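Local coordinates for secreted effector protein SopD (Salmonella typhimurium, PDB 5CPC), which alters host cell physiology as a secreted virulence effector and acts with SopB in membrane fission and macropinosome formation during invasion, at residues Lys80-Lys85 and Met158-Glu163. Numbering follows the deposited sequence.
Sequences KIYAFK and MTWHPE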
loop_
_atom_site.group_PDB
_atom_site.type_symbol
_atom_site.label_atom_id
_atom_site.label_comp_id
_atom_site.label_asym_id
_atom_site.label_seq_id
_atom_site.Cartn_x
_atom_site.Cartn_y
_atom_site.Cartn_z
ATOM N N LYS A 80 -3.616 13.126 -7.282
ATOM C CA LYS A 80 -4.730 13.911 -6.722
ATOM C C LYS A 80 -4.852 13.712 -5.253
ATOM O O LYS A 80 -5.099 14.670 -4.561
ATOM C CB LYS A 80 -6.066 13.611 -7.384
ATOM C CG LYS A 80 -6.188 14.198 -8.790
ATOM C CD LYS A 80 -7.571 13.899 -9.407
ATOM C CE LYS A 80 -7.571 14.243 -10.883
ATOM N NZ LYS A 80 -8.975 14.133 -11.431
ATOM N N ILE A 81 -4.566 12.491 -4.767
ATOM C CA ILE A 81 -4.818 12.162 -3.404
ATOM C C ILE A 81 -3.900 12.976 -2.511
ATOM O O ILE A 81 -4.378 13.682 -1.597
ATOM C CB ILE A 81 -4.729 10.600 -3.081
ATOM C CG1 ILE A 81 -5.582 9.683 -3.999
ATOM C CG2 ILE A 81 -4.961 10.357 -1.610
ATOM C CD1 ILE A 81 -7.014 10.088 -4.324
ATOM N N TYR A 82 -2.583 12.896 -2.733
ATOM C CA TYR A 82 -1.687 13.787 -1.979
ATOM C C TYR A 82 -1.990 15.295 -2.270
ATOM O O TYR A 82 -1.987 16.096 -1.340
ATOM C CB TYR A 82 -0.178 13.467 -2.199
ATOM C CG TYR A 82 0.736 14.390 -1.466
ATOM C CD1 TYR A 82 1.684 15.153 -2.175
ATOM C CD2 TYR A 82 0.646 14.552 -0.073
ATOM C CE1 TYR A 82 2.565 16.047 -1.505
ATOM C CE2 TYR A 82 1.535 15.475 0.641
ATOM C CZ TYR A 82 2.486 16.206 -0.115
ATOM O OH TYR A 82 3.333 17.100 0.474
ATOM N N ALA A 83 -2.309 15.658 -3.501
ATOM C CA ALA A 83 -2.623 17.134 -3.817
ATOM C C ALA A 83 -3.827 17.647 -2.987
ATOM O O ALA A 83 -3.825 18.775 -2.397
ATOM C CB ALA A 83 -2.906 17.317 -5.280
ATOM N N PHE A 84 -4.831 16.779 -2.877
ATOM C CA PHE A 84 -6.000 17.107 -2.033
ATOM C C PHE A 84 -5.585 17.343 -0.578
ATOM O O PHE A 84 -6.125 18.230 0.100
ATOM C CB PHE A 84 -7.093 16.041 -2.188
ATOM C CG PHE A 84 -8.432 16.428 -1.561
ATOM C CD1 PHE A 84 -9.163 17.488 -2.046
ATOM C CD2 PHE A 84 -8.927 15.717 -0.457
ATOM C CE1 PHE A 84 -10.383 17.859 -1.470
ATOM C CE2 PHE A 84 -10.173 16.072 0.138
ATOM C CZ PHE A 84 -10.895 17.147 -0.367
ATOM N N LYS A 85 -4.626 16.555 -0.106
ATOM C CA LYS A 85 -4.061 16.720 1.217
ATOM C C LYS A 85 -3.386 18.111 1.258
ATOM O O LYS A 85 -3.593 18.918 2.226
ATOM C CB LYS A 85 -3.055 15.566 1.507
ATOM C CG LYS A 85 -2.894 15.108 2.970
ATOM C CD LYS A 85 -2.371 16.171 3.958
ATOM C CE LYS A 85 -3.484 16.655 4.958
ATOM N NZ LYS A 85 -3.454 18.133 5.419
ATOM N N MET A 158 6.582 11.018 -5.425
ATOM C CA MET A 158 6.712 11.215 -6.816
ATOM C C MET A 158 6.667 12.719 -7.172
ATOM O O MET A 158 7.123 13.082 -8.252
ATOM C CB MET A 158 5.619 10.488 -7.549
ATOM C CG MET A 158 5.820 8.976 -7.713
ATOM S SD MET A 158 4.405 8.397 -8.689
ATOM C CE MET A 158 5.191 7.153 -9.623
ATOM N N THR A 159 6.162 13.551 -6.251
ATOM C CA THR A 159 5.907 14.975 -6.467
ATOM C C THR A 159 7.122 15.780 -6.017
ATOM O O THR A 159 7.626 16.644 -6.740
ATOM C CB THR A 159 4.632 15.410 -5.684
ATOM O OG1 THR A 159 3.483 14.840 -6.325
ATOM C CG2 THR A 159 4.462 16.932 -5.611
ATOM N N TRP A 160 7.571 15.531 -4.802
ATOM C CA TRP A 160 8.690 16.257 -4.278
ATOM C C TRP A 160 10.034 15.549 -4.499
ATOM O O TRP A 160 11.082 16.195 -4.291
ATOM C CB TRP A 160 8.495 16.608 -2.792
ATOM C CG TRP A 160 7.258 17.400 -2.543
ATOM C CD1 TRP A 160 6.313 17.172 -1.565
ATOM C CD2 TRP A 160 6.793 18.541 -3.296
ATOM N NE1 TRP A 160 5.303 18.105 -1.660
ATOM C CE2 TRP A 160 5.553 18.949 -2.709
ATOM C CE3 TRP A 160 7.300 19.263 -4.400
ATOM C CZ2 TRP A 160 4.825 20.063 -3.178
ATOM C CZ3 TRP A 160 6.572 20.369 -4.887
ATOM C CH2 TRP A 160 5.336 20.753 -4.276
ATOM N N HIS A 161 10.032 14.267 -4.912
ATOM C CA HIS A 161 11.314 13.541 -5.082
ATOM C C HIS A 161 11.346 12.692 -6.295
ATOM O O HIS A 161 11.502 11.474 -6.161
ATOM C CB HIS A 161 11.620 12.646 -3.886
ATOM C CG HIS A 161 11.714 13.416 -2.631
ATOM N ND1 HIS A 161 12.810 14.196 -2.336
ATOM C CD2 HIS A 161 10.808 13.631 -1.647
ATOM C CE1 HIS A 161 12.593 14.826 -1.191
ATOM N NE2 HIS A 161 11.393 14.487 -0.745
ATOM N N PRO A 162 11.194 13.324 -7.464
ATOM C CA PRO A 162 11.168 12.680 -8.740
ATOM C C PRO A 162 12.512 11.960 -9.036
ATOM O O PRO A 162 12.548 11.050 -9.870
ATOM C CB PRO A 162 10.946 13.862 -9.702
ATOM C CG PRO A 162 11.525 15.073 -8.991
ATOM C CD PRO A 162 11.115 14.802 -7.576
ATOM N N GLU A 163 13.591 12.370 -8.348
ATOM C CA GLU A 163 14.905 11.748 -8.509
ATOM C C GLU A 163 14.735 10.280 -8.143
ATOM O O GLU A 163 15.348 9.420 -8.788
ATOM C CB GLU A 163 15.983 12.445 -7.643
ATOM C CG GLU A 163 15.814 12.420 -6.062
ATOM C CD GLU A 163 14.893 13.574 -5.500
ATOM O OE1 GLU A 163 14.895 13.795 -4.248
ATOM O OE2 GLU A 163 14.172 14.268 -6.283
#
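Tyr82 and Trp160 meet ring edge to ring edge and make the only side-chain contact within 4.5 Å between 80-85 and 158-163, one part of the wider packing of helix 76-90 on helix 141-160. The indole NE1 of Trp160 donates a hydrogen bond to the phenol OH of Tyr82, 3.1 Å away. Its N-H...O angle of 145° is noticeably bent, although the oxygen lies almost in the indole plane. Tyr82 CE1 also lies close to the donor, 3.4 Å from Trp160 NE1, and the same carbon is 3.9 Å from Trp160 CD1. The ring planes are nearly perpendicular (88°), and the pairing is oblique. With CG anti to the backbone N (chi1 178°), the phenol of Tyr82 reaches out from helix 76-90 and brings OH to the indole edge.

The tightly packed part is Thr159, buried against Asn79 and Arg86 of helix 76-90 and under the indole, where its CG2 sits 3.6 Å from the ring plane of Trp160, over the ring centre. Its OG1 is hydrogen-bonded to Gly155 O. The solvent side is looser: Tyr82 and Trp160 are both partly exposed, joined by a single bent bond, and the two segments cover just 104 Å², both sides summed. Farther along, where the chain has left the helix, His161 ND1 donates to Glu163 OE1 over 2.9 Å. The arrangement is a surface contact at the end of helix 141-160, where a tryptophan-to-tyrosine hydrogen bond adds to the packing of helix 141-160 on helix 76-90 in the SopD fold.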